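Local coordinates for sensor protein KdpD (Escherichia coli, PDB 4Y2F), which probably senses potassium and, as the whole histidine kinase of which this is the GAF domain, autophosphorylates and passes the phosphate to a response regulator, at residues A[10-15]-A[22-27]; A[90-95]-A[130-135]; A[110-115]-A[119-124]. All coordinates share one frame; numbering follows the deposited sequence.

Contact 1 of 3, residues A[10-15]-A[22-27]; sequences KALAVG and AATSEQ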
loop_
_atom_site.group_PDB
_atom_site.type_symbol
_atom_site.label_atom_id
_atom_site.label_comp_id
_atom_site.label_asym_id
_atom_site.label_seq_id
_atom_site.Cartn_x
_atom_site.Cartn_y
_atom_site.Cartn_z
ATOM N N LYS A 10 -3.471 6.532 6.723
ATOM C CA LYS A 10 -4.133 7.824 6.881
ATOM C C LYS A 10 -3.119 8.939 7.081
ATOM O O LYS A 10 -3.263 10.029 6.507
ATOM C CB LYS A 10 -5.102 7.784 8.061
ATOM C CG LYS A 10 -6.378 6.998 7.798
ATOM C CD LYS A 10 -7.127 6.694 9.094
ATOM C CE LYS A 10 -7.769 7.922 9.717
ATOM N NZ LYS A 10 -8.569 7.553 10.924
ATOM N N ALA A 11 -2.078 8.678 7.877
ATOM C CA ALA A 11 -1.070 9.695 8.136
ATOM C C ALA A 11 -0.202 9.940 6.904
ATOM O O ALA A 11 0.175 11.085 6.625
ATOM C CB ALA A 11 -0.221 9.279 9.333
ATOM N N LEU A 12 0.112 8.879 6.151
ATOM C CA LEU A 12 0.901 9.041 4.931
ATOM C C LEU A 12 0.131 9.787 3.851
ATOM O O LEU A 12 0.737 10.513 3.049
ATOM C CB LEU A 12 1.332 7.678 4.391
ATOM C CG LEU A 12 2.378 6.871 5.168
ATOM C CD1 LEU A 12 2.481 5.470 4.583
ATOM C CD2 LEU A 12 3.742 7.565 5.155
ATOM N N ALA A 13 -1.200 9.633 3.817
ATOM C CA ALA A 13 -2.000 10.227 2.752
ATOM C C ALA A 13 -1.933 11.745 2.775
ATOM O O ALA A 13 -2.084 12.389 1.727
ATOM C CB ALA A 13 -3.453 9.778 2.881
ATOM N N VAL A 14 -1.714 12.339 3.951
ATOM C CA VAL A 14 -1.701 13.792 4.069
ATOM C C VAL A 14 -0.295 14.365 4.133
ATOM O O VAL A 14 -0.141 15.593 4.267
ATOM C CB VAL A 14 -2.550 14.283 5.254
ATOM C CG1 VAL A 14 -4.016 13.940 5.024
ATOM C CG2 VAL A 14 -2.042 13.703 6.551
ATOM N N GLY A 15 0.730 13.522 4.057
ATOM C CA GLY A 15 2.090 14.031 4.000
ATOM C C GLY A 15 2.288 14.905 2.776
ATOM O O GLY A 15 1.799 14.601 1.684
ATOM N N ALA A 22 8.972 10.637 5.923
ATOM C CA ALA A 22 10.002 10.008 6.740
ATOM C C ALA A 22 9.628 10.041 8.217
ATOM O O ALA A 22 9.739 9.028 8.917
ATOM C CB ALA A 22 11.340 10.706 6.509
ATOM N N ALA A 23 9.170 11.198 8.708
ATOM C CA ALA A 23 8.802 11.303 10.117
ATOM C C ALA A 23 7.644 10.372 10.458
ATOM O O ALA A 23 7.683 9.660 11.469
ATOM C CB ALA A 23 8.456 12.750 10.467
ATOM N N THR A 24 6.608 10.354 9.616
ATOM C CA THR A 24 5.482 9.459 9.844
ATOM C C THR A 24 5.925 8.006 9.820
ATOM O O THR A 24 5.538 7.210 10.682
ATOM C CB THR A 24 4.428 9.695 8.765
ATOM O OG1 THR A 24 3.869 11.000 8.918
ATOM C CG2 THR A 24 3.315 8.649 8.855
ATOM N N SER A 25 6.732 7.636 8.835
ATOM C CA SER A 25 7.176 6.252 8.754
ATOM C C SER A 25 7.966 5.845 9.997
ATOM O O SER A 25 7.762 4.757 10.544
ATOM C CB SER A 25 7.979 6.043 7.468
ATOM O OG SER A 25 7.203 6.438 6.342
ATOM N N GLU A 26 8.851 6.718 10.482
ATOM C CA GLU A 26 9.633 6.400 11.675
ATOM C C GLU A 26 8.749 6.253 12.911
ATOM O O GLU A 26 8.936 5.321 13.704
ATOM C CB GLU A 26 10.726 7.455 11.872
ATOM C CG GLU A 26 11.788 7.394 10.765
ATOM C CD GLU A 26 12.743 8.574 10.773
ATOM O OE1 GLU A 26 12.689 9.398 11.715
ATOM O OE2 GLU A 26 13.555 8.677 9.828
ATOM N N GLN A 27 7.764 7.139 13.078
ATOM C CA GLN A 27 6.863 7.051 14.224
ATOM C C GLN A 27 6.152 5.707 14.247
ATOM O O GLN A 27 6.115 5.019 15.278
ATOM C CB GLN A 27 5.846 8.189 14.140
ATOM C CG GLN A 27 4.756 8.182 15.210
ATOM C CD GLN A 27 3.714 9.256 14.976
ATOM O OE1 GLN A 27 3.998 10.447 15.101
ATOM N NE2 GLN A 27 2.508 8.843 14.626
HETATM O O HOH W 1 2.847 12.059 6.651
#

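Contact 2 of 3, residues A[90-95]-A[130-135]; sequences LPLKSG and NALERL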
loop_
_atom_site.group_PDB
_atom_site.type_symbol
_atom_site.label_atom_id
_atom_site.label_comp_id
_atom_site.label_asym_id
_atom_site.label_seq_id
_atom_site.Cartn_x
_atom_site.Cartn_y
_atom_site.Cartn_z
ATOM N N LEU A 90 16.420 -1.975 4.610
ATOM C CA LEU A 90 15.298 -2.402 3.766
ATOM C C LEU A 90 15.012 -1.385 2.671
ATOM O O LEU A 90 14.755 -0.203 2.971
ATOM C CB LEU A 90 14.042 -2.634 4.613
ATOM C CG LEU A 90 14.245 -3.691 5.696
ATOM C CD1 LEU A 90 13.016 -3.734 6.575
ATOM C CD2 LEU A 90 14.518 -5.062 5.095
ATOM N N PRO A 91 15.015 -1.782 1.409
ATOM C CA PRO A 91 14.620 -0.839 0.357
ATOM C C PRO A 91 13.133 -0.523 0.407
ATOM O O PRO A 91 12.293 -1.385 0.678
ATOM C CB PRO A 91 14.993 -1.571 -0.933
ATOM C CG PRO A 91 14.985 -3.019 -0.565
ATOM C CD PRO A 91 15.448 -3.081 0.874
ATOM N N LEU A 92 12.819 0.749 0.171
ATOM C CA LEU A 92 11.432 1.199 0.044
ATOM C C LEU A 92 11.090 1.160 -1.438
ATOM O O LEU A 92 11.352 2.115 -2.176
ATOM C CB LEU A 92 11.289 2.603 0.613
ATOM C CG LEU A 92 11.783 2.688 2.056
ATOM C CD1 LEU A 92 11.826 4.130 2.535
ATOM C CD2 LEU A 92 10.910 1.838 2.988
ATOM N N LYS A 93 10.498 0.055 -1.886
ATOM C CA LYS A 93 10.326 -0.207 -3.303
ATOM C C LYS A 93 8.858 -0.191 -3.689
ATOM O O LYS A 93 8.004 -0.710 -2.962
ATOM C CB LYS A 93 10.867 -1.584 -3.684
ATOM C CG LYS A 93 12.300 -1.820 -3.337
ATOM C CD LYS A 93 12.741 -3.200 -3.800
ATOM C CE LYS A 93 12.842 -3.280 -5.309
ATOM N NZ LYS A 93 13.587 -4.511 -5.741
ATOM N N SER A 94 8.574 0.395 -4.839
ATOM C CA SER A 94 7.279 0.241 -5.481
ATOM C C SER A 94 7.558 -0.321 -6.864
ATOM O O SER A 94 8.198 0.343 -7.689
ATOM C CB SER A 94 6.542 1.569 -5.563
ATOM O OG SER A 94 5.326 1.392 -6.258
ATOM N N GLY A 95 7.102 -1.545 -7.107
ATOM C CA GLY A 95 7.507 -2.227 -8.320
ATOM C C GLY A 95 8.995 -2.513 -8.266
ATOM O O GLY A 95 9.533 -2.947 -7.239
ATOM N N ASN A 130 5.030 3.769 -1.717
ATOM C CA ASN A 130 3.974 4.374 -2.525
ATOM C C ASN A 130 3.838 5.860 -2.225
ATOM O O ASN A 130 3.598 6.664 -3.133
ATOM C CB ASN A 130 2.638 3.684 -2.237
ATOM C CG ASN A 130 2.507 2.336 -2.902
ATOM O OD1 ASN A 130 3.322 1.958 -3.740
ATOM N ND2 ASN A 130 1.452 1.608 -2.550
ATOM N N ALA A 131 3.977 6.244 -0.954
ATOM C CA ALA A 131 3.879 7.657 -0.593
ATOM C C ALA A 131 5.044 8.455 -1.166
ATOM O O ALA A 131 4.851 9.535 -1.738
ATOM C CB ALA A 131 3.791 7.802 0.928
ATOM N N LEU A 132 6.262 7.927 -1.030
ATOM C CA LEU A 132 7.435 8.559 -1.625
ATOM C C LEU A 132 7.309 8.653 -3.140
ATOM O O LEU A 132 7.656 9.679 -3.733
ATOM C CB LEU A 132 8.678 7.754 -1.257
ATOM C CG LEU A 132 9.062 7.829 0.213
ATOM C CD1 LEU A 132 10.279 6.922 0.482
ATOM C CD2 LEU A 132 9.376 9.274 0.582
ATOM N N GLU A 133 6.798 7.595 -3.781
ATOM C CA GLU A 133 6.615 7.621 -5.232
ATOM C C GLU A 133 5.635 8.711 -5.642
ATOM O O GLU A 133 5.869 9.439 -6.613
ATOM C CB GLU A 133 6.145 6.246 -5.727
ATOM C CG GLU A 133 5.770 6.178 -7.217
ATOM C CD GLU A 133 5.243 4.806 -7.627
ATOM O OE1 GLU A 133 4.751 4.068 -6.752
ATOM O OE2 GLU A 133 5.317 4.469 -8.827
ATOM N N ARG A 134 4.536 8.844 -4.899
ATOM C CA ARG A 134 3.550 9.866 -5.212
ATOM C C ARG A 134 4.155 11.263 -5.121
ATOM O O ARG A 134 3.984 12.085 -6.029
ATOM C CB ARG A 134 2.343 9.727 -4.289
ATOM C CG ARG A 134 1.287 10.775 -4.560
ATOM C CD ARG A 134 0.071 10.561 -3.688
ATOM N NE ARG A 134 0.374 10.770 -2.275
ATOM C CZ ARG A 134 0.418 9.804 -1.363
ATOM N NH1 ARG A 134 0.182 8.541 -1.710
ATOM N NH2 ARG A 134 0.701 10.102 -0.101
ATOM N N LEU A 135 4.868 11.551 -4.029
ATOM C CA LEU A 135 5.428 12.892 -3.862
ATOM C C LEU A 135 6.504 13.186 -4.902
ATOM O O LEU A 135 6.553 14.289 -5.457
ATOM C CB LEU A 135 5.993 13.066 -2.455
ATOM C CG LEU A 135 5.002 13.130 -1.295
ATOM C CD1 LEU A 135 5.756 13.403 -0.014
ATOM C CD2 LEU A 135 3.948 14.195 -1.531
HETATM O O HOH W 2 7.370 2.486 -9.150
#

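Contact 3 of 3, residues A[110-115]-A[119-124]; sequences RQLMIP and RLLETF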
loop_
_atom_site.group_PDB
_atom_site.type_symbol
_atom_site.label_atom_id
_atom_site.label_comp_id
_atom_site.label_asym_id
_atom_site.label_seq_id
_atom_site.Cartn_x
_atom_site.Cartn_y
_atom_site.Cartn_z
ATOM N N ARG A 110 15.270 -11.020 17.796
ATOM C CA ARG A 110 14.534 -12.268 17.604
ATOM C C ARG A 110 13.052 -12.014 17.398
ATOM O O ARG A 110 12.407 -12.749 16.645
ATOM C CB ARG A 110 14.745 -13.216 18.783
ATOM C CG ARG A 110 16.107 -13.864 18.839
ATOM C CD ARG A 110 16.230 -14.737 20.076
ATOM N NE ARG A 110 16.568 -13.964 21.270
ATOM C CZ ARG A 110 15.706 -13.645 22.229
ATOM N NH1 ARG A 110 14.440 -14.035 22.151
ATOM N NH2 ARG A 110 16.113 -12.938 23.273
ATOM N N GLN A 111 12.511 -10.970 18.030
ATOM C CA GLN A 111 11.107 -10.623 17.847
ATOM C C GLN A 111 10.867 -10.030 16.466
ATOM O O GLN A 111 9.926 -10.428 15.767
ATOM C CB GLN A 111 10.723 -9.630 18.946
ATOM C CG GLN A 111 9.282 -9.134 18.879
ATOM C CD GLN A 111 9.083 -7.857 19.684
ATOM O OE1 GLN A 111 9.563 -6.790 19.297
ATOM N NE2 GLN A 111 8.392 -7.964 20.811
ATOM N N LEU A 112 11.729 -9.113 16.022
ATOM C CA LEU A 112 11.555 -8.513 14.705
ATOM C C LEU A 112 11.656 -9.548 13.598
ATOM O O LEU A 112 10.961 -9.438 12.578
ATOM C CB LEU A 112 12.611 -7.428 14.496
ATOM C CG LEU A 112 12.556 -6.721 13.137
ATOM C CD1 LEU A 112 11.268 -5.948 13.009
ATOM C CD2 LEU A 112 13.744 -5.812 12.955
ATOM N N MET A 113 12.511 -10.548 13.772
ATOM C CA MET A 113 12.788 -11.520 12.722
ATOM C C MET A 113 11.781 -12.665 12.678
ATOM O O MET A 113 11.890 -13.530 11.802
ATOM C CB MET A 113 14.211 -12.057 12.849
ATOM C CG MET A 113 15.301 -10.969 12.722
ATOM S SD MET A 113 15.145 -9.835 11.298
ATOM C CE MET A 113 15.313 -10.994 9.943
ATOM N N ILE A 114 10.799 -12.672 13.578
ATOM C CA ILE A 114 9.690 -13.630 13.440
ATOM C C ILE A 114 9.098 -13.477 12.043
ATOM O O ILE A 114 8.803 -12.338 11.615
ATOM C CB ILE A 114 8.616 -13.349 14.506
ATOM C CG1 ILE A 114 9.141 -13.696 15.905
ATOM C CG2 ILE A 114 7.314 -14.110 14.169
ATOM C CD1 ILE A 114 8.202 -13.297 17.022
ATOM N N PRO A 115 8.939 -14.547 11.274
ATOM C CA PRO A 115 8.490 -14.383 9.876
ATOM C C PRO A 115 7.198 -13.598 9.708
ATOM O O PRO A 115 7.131 -12.732 8.823
ATOM C CB PRO A 115 8.426 -15.824 9.348
ATOM C CG PRO A 115 9.558 -16.518 10.128
ATOM C CD PRO A 115 9.453 -15.914 11.523
ATOM N N ARG A 119 6.771 -10.237 7.406
ATOM C CA ARG A 119 5.785 -10.044 6.352
ATOM C C ARG A 119 4.997 -8.760 6.580
ATOM O O ARG A 119 4.722 -8.020 5.624
ATOM C CB ARG A 119 4.861 -11.260 6.267
ATOM C CG ARG A 119 5.590 -12.521 5.793
ATOM C CD ARG A 119 4.650 -13.690 5.492
ATOM N NE ARG A 119 3.901 -14.164 6.656
ATOM C CZ ARG A 119 4.303 -15.136 7.475
ATOM N NH1 ARG A 119 5.478 -15.731 7.299
ATOM N NH2 ARG A 119 3.540 -15.495 8.497
ATOM N N LEU A 120 4.681 -8.447 7.841
ATOM C CA LEU A 120 3.990 -7.194 8.143
ATOM C C LEU A 120 4.875 -6.003 7.816
ATOM O O LEU A 120 4.416 -5.014 7.216
ATOM C CB LEU A 120 3.550 -7.163 9.608
ATOM C CG LEU A 120 2.827 -5.867 9.967
ATOM C CD1 LEU A 120 1.515 -5.735 9.177
ATOM C CD2 LEU A 120 2.549 -5.835 11.459
ATOM N N LEU A 121 6.160 -6.083 8.179
ATOM C CA LEU A 121 7.070 -4.981 7.907
ATOM C C LEU A 121 7.214 -4.751 6.412
ATOM O O LEU A 121 7.317 -3.601 5.970
ATOM C CB LEU A 121 8.419 -5.269 8.555
ATOM C CG LEU A 121 9.510 -4.202 8.373
ATOM C CD1 LEU A 121 9.066 -2.844 8.874
ATOM C CD2 LEU A 121 10.772 -4.666 9.123
ATOM N N GLU A 122 7.191 -5.819 5.610
ATOM C CA GLU A 122 7.255 -5.620 4.169
ATOM C C GLU A 122 6.059 -4.828 3.663
ATOM O O GLU A 122 6.205 -3.958 2.791
ATOM C CB GLU A 122 7.372 -6.948 3.442
ATOM C CG GLU A 122 7.450 -6.728 1.947
ATOM C CD GLU A 122 7.771 -7.974 1.197
ATOM O OE1 GLU A 122 8.964 -8.330 1.130
ATOM O OE2 GLU A 122 6.826 -8.608 0.693
ATOM N N THR A 123 4.871 -5.097 4.200
ATOM C CA THR A 123 3.698 -4.335 3.795
ATOM C C THR A 123 3.850 -2.875 4.189
ATOM O O THR A 123 3.499 -1.978 3.413
ATOM C CB THR A 123 2.446 -4.933 4.425
ATOM O OG1 THR A 123 2.347 -6.323 4.073
ATOM C CG2 THR A 123 1.209 -4.220 3.914
ATOM N N PHE A 124 4.404 -2.613 5.379
ATOM C CA PHE A 124 4.666 -1.231 5.772
ATOM C C PHE A 124 5.588 -0.537 4.772
ATOM O O PHE A 124 5.302 0.586 4.330
ATOM C CB PHE A 124 5.258 -1.183 7.185
ATOM C CG PHE A 124 4.231 -1.133 8.277
ATOM C CD1 PHE A 124 3.411 -2.222 8.531
ATOM C CD2 PHE A 124 4.088 0.004 9.060
ATOM C CE1 PHE A 124 2.457 -2.171 9.540
ATOM C CE2 PHE A 124 3.145 0.059 10.071
ATOM C CZ PHE A 124 2.320 -1.021 10.304
#

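Contact 1 of 3, residues A[10-15]-A[22-27]
Thr24 meets Ala11 and Leu12 where helix 4-13 packs against helix 18-33. The two helices follow each other in the chain, and the turn between them brings their sides together as a helical hairpin. The backbones come close here, with 6.7 Å between Leu12 CA and Thr24 CA.

Thr24 has the largest share of the contact. Its CB points at the facing helix and splits into two branches. The methyl branch lies anti to the backbone N and reaches across the interface. Thr24 CG2 stands 3.6 Å from Ala11 CB, methyl against methyl. Thr24 CG2 also lies 3.9 Å from Leu12 CD2, so two neighbours share this one carbon. The hydroxyl branch lies beside the backbone N of Thr24 (chi1 -67°). OG1 is hydrogen-bonded to Asp20 O, one turn back in its own helix. It also holds a water at 2.7 Å from Thr24 OG1. That water donates to the other helix, with its oxygen 2.8 Å from Ala11 O. The polar link between the segments is therefore indirect, and the direct contacts are van der Waals ones, mostly between methyl groups.

Leu12 crosses Thr24 at a slant. Its CB does not point straight at helix 18-33, but its CD2 methyl comes nearer and settles beside Thr24 and Ser25. Leu12 CD2 is 3.8 Å from Ser25 OG. This is van der Waals packing; the Ser25 hydroxyl has its hydrogen bond with Ile21 O in its own helix. Leu12 is buried, while Ala11 and Thr24 are partly exposed.

Further along the same helix pair, Ala11 touches Phe28 and Leu12 touches Ile21. On the sheet side of helix 18-33, Ala22 and Ser25 rest on Val39 of strand 35-42. Helix 18-33 thus lies between that strand and helix 4-13.

Contact 2 of 3, residues A[90-95]-A[130-135]
Ser94 and Glu133 tie the end of strand 88-94 to helix 115-142. The tight part is direct: Ser94 OG donates to Glu133 OE1 at 2.8 Å. The hydroxyl meets that oxygen from above the carboxylate plane, 37° out of it. The Glu133 chain is extended, with CG anti to the backbone N (chi1 174°), carrying its carboxylate across to the strand. Leu92 CD1 and Leu132 CD1 also touch at 3.8 Å, their side chains slanting across each other.

At the looser edge a water stands between the groups, donating to Ser94 O at 2.7 Å and Glu133 OE2 at 2.9 Å. Glu133 OE2 also forms a salt bridge with Lys137, while OE1 has a long, weak ion pair with Arg134 of the second subunit. An alanine in place of Glu133 would probably leave the Ser94 hydroxyl without this acceptor and Lys137 without this salt bridge.

A helix packed on a face of the antiparallel sheet is characteristic of the GAF domain. The strand and helix segments cross at -65°, their axes 8.2 Å apart at closest approach. Leu92 also packs on Val128 of helix 115-142 and Val102 of strand 97-106. Leu132 also touches Ile21 of helix 18-33.

Contact 3 of 3, residues A[110-115]-A[119-124]
Arg119 folds back over Pro115 in the first turn of helix 115-142. The Arg119 chain is bent at chi3 (-63°), which turns its guanidinium toward the start of the helix. The flat group lies with one face over the Pro115 carbonyl. Pro115 O sits 3.7 Å above the Arg119 guanidinium plane, displaced toward the rim. One of the two terminal nitrogens, Arg119 NH1, also comes alongside the proline ring at 3.6 Å from Pro115 CB. The same carbonyl has a second role. Arg119 N donates to Pro115 O at 2.9 Å, an ordinary i to i+4 helical bond with an N-H...O angle of 155°. Arg119 CG adds a close approach at 3.4 Å from Pro115 O. Ile114 takes the N-cap position, and Pro115 follows it directly, a first-turn place where proline is well tolerated. Both Pro115 and Arg119 are exposed, so this half of the contact lies at the surface.

The other half is buried and apolar. Leu112, from the short helix 109-112, leans across Leu121 at a slant. Their branch methyls, Leu112 CD1 and Leu121 CD2, stand 4.1 Å apart, a modest touch.

Gln118 NE2 also bonds to Leu112 O and so joins the two helices. Leu112 and Leu121 both reach Gln88 of strand 88-94. Leu112 further packs on Val104 and Pro106 of strand 97-106, while Leu121 rests on Leu90 and on Phe33 of helix 18-33.

Contact 2 is the core contact, since every residue that touches there is buried. No touching residue of contact 1 is fully exposed. Contact 3 pairs a buried leucine half with an exposed Pro115-Arg119 half. Contact 1 is helix on helix, contact 2 is helix on sheet, and contact 3 joins a short helix to the start of the next. Contacts 2 and 3 share helix 115-142 and meet where Leu90 packs on Leu121. Contact 1 meets contact 2 through Leu12, which packs on Arg134 and Ala131. Contacts 1 and 2 each have a bridging water, but only contact 2 adds a direct side-chain hydrogen bond; in contact 3 the bond is between backbone atoms.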